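Local coordinates for beta-carbonic anhydrase (Methanothermobacter thermautotrophicus, PDB 1G5C), which catalyses the reversible hydration of carbon dioxide to bicarbonate, as a zinc-dependent carbonic anhydrase of the beta class, at residues K26-L37 with D79-C90. Residues are numbered along the deposited sequence; the frame is centred on the assembly and turned at random.
Sequences KLCIITCMDSRL and DNEIIIVGHTDC. Unlike the reference sequence in segment 79-90: Asp79 (reference Val). With ZN (zinc ion), chain G.
Cys32 and His87 grip one zinc ion from the C-terminal ends of two neighbouring parallel strands, 27-32 and 81-87, in the mixed sheet of the beta-carbonic anhydrase fold. Cys32 SG lies 2.4 Å and His87 NE2 2.1 Å from zinc; Cys90 SG, from the loop after the second strand, and a water complete the four ligands. The His87 ring meets Cys32 CB at its edge, while Leu37 CD1 approaches His87 CD2 from an oblique direction.

The Asp34 side chain crosses that of His87 at about a right angle, with carboxylate and ring planes 64° apart; Asp34 OD2 sits oblique to the ring, 3.4 Å from His87 CE1. Arg36 holds this carboxylate side-on, NE to OD1 and NH2 to OD2, and the backbone N of Arg36 closes an Asx turn on OD1. A bend at chi3 (-74°) turns the guanidinium so that its far end also reaches the other segment: NH1 makes a salt bridge to Asp89 OD2 at 2.9 Å, and NH2 bonds to Asp89 O.

Behind the site, the strands are laced by a parallel ladder, including Ile30 N to Ile83 O (2.8 Å) and Val85 N to Ile30 O. Ile30 and Ile84 lie side by side on the face packed against helix 128-141; Ile29 and Ile83 do so on the other face. With chi1 at -168°, Thr31 swings OG1 to the side opposite its own N, where it donates to Val85 O at 2.7 Å.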
loop_
_atom_site.group_PDB
_atom_site.type_symbol
_atom_site.label_atom_id
_atom_site.label_comp_id
_atom_site.label_asym_id
_atom_site.label_seq_id
_atom_site.Cartn_x
_atom_site.Cartn_y
_atom_site.Cartn_z
ATOM N N LYS A 26 5.996 16.593 1.440
ATOM C CA LYS A 26 6.164 15.255 2.010
ATOM C C LYS A 26 4.741 14.724 1.974
ATOM O O LYS A 26 3.950 14.930 2.899
ATOM C CB LYS A 26 6.699 15.322 3.439
ATOM C CG LYS A 26 7.837 16.298 3.649
ATOM C CD LYS A 26 9.142 15.805 3.097
ATOM C CE LYS A 26 10.313 16.528 3.785
ATOM N NZ LYS A 26 10.387 17.999 3.491
ATOM N N LEU A 27 4.453 14.046 0.873
ATOM C CA LEU A 27 3.138 13.513 0.511
ATOM C C LEU A 27 2.847 12.020 0.695
ATOM O O LEU A 27 3.699 11.155 0.443
ATOM C CB LEU A 27 2.916 13.802 -0.976
ATOM C CG LEU A 27 1.948 14.797 -1.589
ATOM C CD1 LEU A 27 2.554 15.400 -2.857
ATOM C CD2 LEU A 27 0.661 14.078 -1.924
ATOM N N CYS A 28 1.616 11.719 1.091
ATOM C CA CYS A 28 1.179 10.329 1.191
ATOM C C CYS A 28 -0.163 10.287 0.485
ATOM O O CYS A 28 -1.072 11.066 0.815
ATOM C CB CYS A 28 0.992 9.865 2.629
ATOM S SG CYS A 28 0.308 8.168 2.662
ATOM N N ILE A 29 -0.284 9.397 -0.496
ATOM C CA ILE A 29 -1.519 9.247 -1.257
ATOM C C ILE A 29 -2.184 7.931 -0.842
ATOM O O ILE A 29 -1.527 6.879 -0.750
ATOM C CB ILE A 29 -1.255 9.165 -2.798
ATOM C CG1 ILE A 29 -0.418 10.352 -3.294
ATOM C CG2 ILE A 29 -2.577 9.100 -3.544
ATOM C CD1 ILE A 29 -1.150 11.682 -3.309
ATOM N N ILE A 30 -3.484 7.986 -0.585
ATOM C CA ILE A 30 -4.240 6.788 -0.242
ATOM C C ILE A 30 -5.271 6.613 -1.369
ATOM O O ILE A 30 -6.078 7.514 -1.629
ATOM C CB ILE A 30 -4.966 6.942 1.119
ATOM C CG1 ILE A 30 -3.930 7.035 2.245
ATOM C CG2 ILE A 30 -5.876 5.745 1.367
ATOM C CD1 ILE A 30 -4.489 7.448 3.600
ATOM N N THR A 31 -5.230 5.475 -2.055
ATOM C CA THR A 31 -6.173 5.248 -3.136
ATOM C C THR A 31 -6.557 3.774 -3.298
ATOM O O THR A 31 -6.276 2.942 -2.414
ATOM C CB THR A 31 -5.634 5.859 -4.470
ATOM O OG1 THR A 31 -6.686 5.867 -5.457
ATOM C CG2 THR A 31 -4.398 5.071 -4.986
ATOM N N CYS A 32 -7.211 3.447 -4.406
ATOM C CA CYS A 32 -7.694 2.089 -4.627
ATOM C C CYS A 32 -6.736 1.222 -5.440
ATOM O O CYS A 32 -5.844 1.735 -6.120
ATOM C CB CYS A 32 -9.080 2.142 -5.310
ATOM S SG CYS A 32 -9.897 0.525 -5.519
ATOM N N MET A 33 -6.962 -0.095 -5.403
ATOM C CA MET A 33 -6.114 -1.056 -6.119
ATOM C C MET A 33 -6.508 -1.215 -7.596
ATOM O O MET A 33 -5.845 -1.950 -8.361
ATOM C CB MET A 33 -6.170 -2.423 -5.414
ATOM C CG MET A 33 -7.524 -3.100 -5.529
ATOM S SD MET A 33 -7.686 -4.583 -4.531
ATOM C CE MET A 33 -6.950 -5.747 -5.533
ATOM N N ASP A 34 -7.582 -0.523 -7.981
ATOM C CA ASP A 34 -8.108 -0.538 -9.344
ATOM C C ASP A 34 -6.995 -0.381 -10.389
ATOM O O ASP A 34 -6.182 0.550 -10.324
ATOM C CB ASP A 34 -9.154 0.593 -9.513
ATOM C CG ASP A 34 -10.079 0.352 -10.705
ATOM O OD1 ASP A 34 -9.629 0.492 -11.862
ATOM O OD2 ASP A 34 -11.243 -0.019 -10.475
ATOM N N SER A 35 -6.966 -1.279 -11.365
ATOM C CA SER A 35 -5.921 -1.254 -12.400
ATOM C C SER A 35 -5.933 -0.042 -13.314
ATOM O O SER A 35 -4.909 0.274 -13.936
ATOM C CB SER A 35 -5.965 -2.524 -13.268
ATOM O OG SER A 35 -7.072 -2.509 -14.150
ATOM N N ARG A 36 -7.066 0.651 -13.397
ATOM C CA ARG A 36 -7.142 1.825 -14.261
ATOM C C ARG A 36 -6.459 3.055 -13.671
ATOM O O ARG A 36 -6.307 4.084 -14.351
ATOM C CB ARG A 36 -8.605 2.139 -14.577
ATOM C CG ARG A 36 -9.270 1.037 -15.373
ATOM C CD ARG A 36 -10.751 1.257 -15.427
ATOM N NE ARG A 36 -11.360 0.938 -14.143
ATOM C CZ ARG A 36 -12.654 1.075 -13.880
ATOM N NH1 ARG A 36 -13.501 1.536 -14.809
ATOM N NH2 ARG A 36 -13.103 0.728 -12.687
ATOM N N LEU A 37 -6.056 2.958 -12.409
ATOM C CA LEU A 37 -5.370 4.071 -11.758
ATOM C C LEU A 37 -3.870 4.006 -12.019
ATOM O O LEU A 37 -3.156 4.990 -11.816
ATOM C CB LEU A 37 -5.620 4.051 -10.247
ATOM C CG LEU A 37 -7.049 4.416 -9.836
ATOM C CD1 LEU A 37 -7.299 4.087 -8.365
ATOM C CD2 LEU A 37 -7.267 5.906 -10.115
ATOM N N ASP A 79 6.093 12.762 6.506
ATOM C CA ASP A 79 4.904 13.178 5.760
ATOM C C ASP A 79 4.061 14.150 6.565
ATOM O O ASP A 79 3.800 13.933 7.756
ATOM C CB ASP A 79 4.072 11.959 5.369
ATOM C CG ASP A 79 4.709 11.187 4.248
ATOM O OD1 ASP A 79 4.369 10.008 4.052
ATOM O OD2 ASP A 79 5.554 11.774 3.549
ATOM N N ASN A 80 3.644 15.228 5.918
ATOM C CA ASN A 80 2.841 16.229 6.599
ATOM C C ASN A 80 1.589 16.540 5.799
ATOM O O ASN A 80 0.857 17.464 6.115
ATOM C CB ASN A 80 3.670 17.509 6.853
ATOM C CG ASN A 80 4.168 18.159 5.578
ATOM O OD1 ASN A 80 3.546 18.048 4.521
ATOM N ND2 ASN A 80 5.298 18.864 5.678
ATOM N N GLU A 81 1.343 15.750 4.759
ATOM C CA GLU A 81 0.153 15.935 3.936
ATOM C C GLU A 81 -0.315 14.595 3.381
ATOM O O GLU A 81 0.457 13.858 2.754
ATOM C CB GLU A 81 0.445 16.900 2.780
ATOM C CG GLU A 81 -0.727 17.120 1.821
ATOM C CD GLU A 81 -0.554 18.371 0.967
ATOM O OE1 GLU A 81 0.607 18.726 0.654
ATOM O OE2 GLU A 81 -1.573 19.004 0.606
ATOM N N ILE A 82 -1.582 14.284 3.610
ATOM C CA ILE A 82 -2.156 13.033 3.131
ATOM C C ILE A 82 -3.329 13.360 2.218
ATOM O O ILE A 82 -4.139 14.242 2.536
ATOM C CB ILE A 82 -2.695 12.177 4.307
ATOM C CG1 ILE A 82 -1.565 11.842 5.277
ATOM C CG2 ILE A 82 -3.349 10.901 3.760
ATOM C CD1 ILE A 82 -2.038 11.156 6.547
ATOM N N ILE A 83 -3.425 12.652 1.096
ATOM C CA ILE A 83 -4.515 12.858 0.145
ATOM C C ILE A 83 -5.182 11.532 -0.180
ATOM O O ILE A 83 -4.545 10.617 -0.735
ATOM C CB ILE A 83 -4.021 13.462 -1.213
ATOM C CG1 ILE A 83 -3.281 14.775 -0.984
ATOM C CG2 ILE A 83 -5.216 13.717 -2.130
ATOM C CD1 ILE A 83 -2.641 15.364 -2.266
ATOM N N ILE A 84 -6.451 11.399 0.184
ATOM C CA ILE A 84 -7.164 10.183 -0.155
ATOM C C ILE A 84 -7.733 10.482 -1.532
ATOM O O ILE A 84 -8.270 11.584 -1.755
ATOM C CB ILE A 84 -8.330 9.895 0.819
ATOM C CG1 ILE A 84 -7.783 9.645 2.233
ATOM C CG2 ILE A 84 -9.146 8.697 0.302
ATOM C CD1 ILE A 84 -8.870 9.501 3.329
ATOM N N VAL A 85 -7.578 9.543 -2.467
ATOM C CA VAL A 85 -8.118 9.720 -3.810
ATOM C C VAL A 85 -9.038 8.551 -4.181
ATOM O O VAL A 85 -8.586 7.416 -4.425
ATOM C CB VAL A 85 -6.998 9.836 -4.886
ATOM C CG1 VAL A 85 -7.624 10.085 -6.267
ATOM C CG2 VAL A 85 -6.044 10.971 -4.539
ATOM N N GLY A 86 -10.344 8.810 -4.169
ATOM C CA GLY A 86 -11.270 7.773 -4.581
ATOM C C GLY A 86 -11.425 7.930 -6.081
ATOM O O GLY A 86 -10.821 8.833 -6.671
ATOM N N HIS A 87 -12.221 7.081 -6.721
ATOM C CA HIS A 87 -12.395 7.221 -8.160
ATOM C C HIS A 87 -13.783 6.766 -8.563
ATOM O O HIS A 87 -14.405 5.967 -7.873
ATOM C CB HIS A 87 -11.348 6.389 -8.918
ATOM C CG HIS A 87 -11.507 4.916 -8.725
ATOM N ND1 HIS A 87 -12.256 4.131 -9.583
ATOM C CD2 HIS A 87 -11.061 4.090 -7.755
ATOM C CE1 HIS A 87 -12.263 2.891 -9.138
ATOM N NE2 HIS A 87 -11.546 2.828 -8.031
ATOM N N THR A 88 -14.257 7.274 -9.693
ATOM C CA THR A 88 -15.577 6.902 -10.182
ATOM C C THR A 88 -15.526 5.463 -10.675
ATOM O O THR A 88 -14.459 4.958 -11.064
ATOM C CB THR A 88 -16.009 7.796 -11.353
ATOM O OG1 THR A 88 -15.009 7.740 -12.373
ATOM C CG2 THR A 88 -16.175 9.241 -10.908
ATOM N N ASP A 89 -16.682 4.815 -10.667
ATOM C CA ASP A 89 -16.833 3.426 -11.099
ATOM C C ASP A 89 -15.953 2.473 -10.295
ATOM O O ASP A 89 -15.262 1.618 -10.860
ATOM C CB ASP A 89 -16.532 3.288 -12.597
ATOM C CG ASP A 89 -16.933 1.926 -13.146
ATOM O OD1 ASP A 89 -17.937 1.382 -12.675
ATOM O OD2 ASP A 89 -16.261 1.399 -14.049
ATOM N N CYS A 90 -15.993 2.621 -8.975
ATOM C CA CYS A 90 -15.214 1.765 -8.079
ATOM C C CYS A 90 -15.994 0.471 -7.855
ATOM O O CYS A 90 -15.486 -0.622 -8.103
ATOM C CB CYS A 90 -14.962 2.471 -6.748
ATOM S SG CYS A 90 -13.913 1.545 -5.601
HETATM ZN ZN ZN G . -11.849 1.210 -6.754
HETATM O O HOH W 1 3.630 18.614 1.795
HETATM O O HOH W 2 -12.240 -0.104 -8.251
#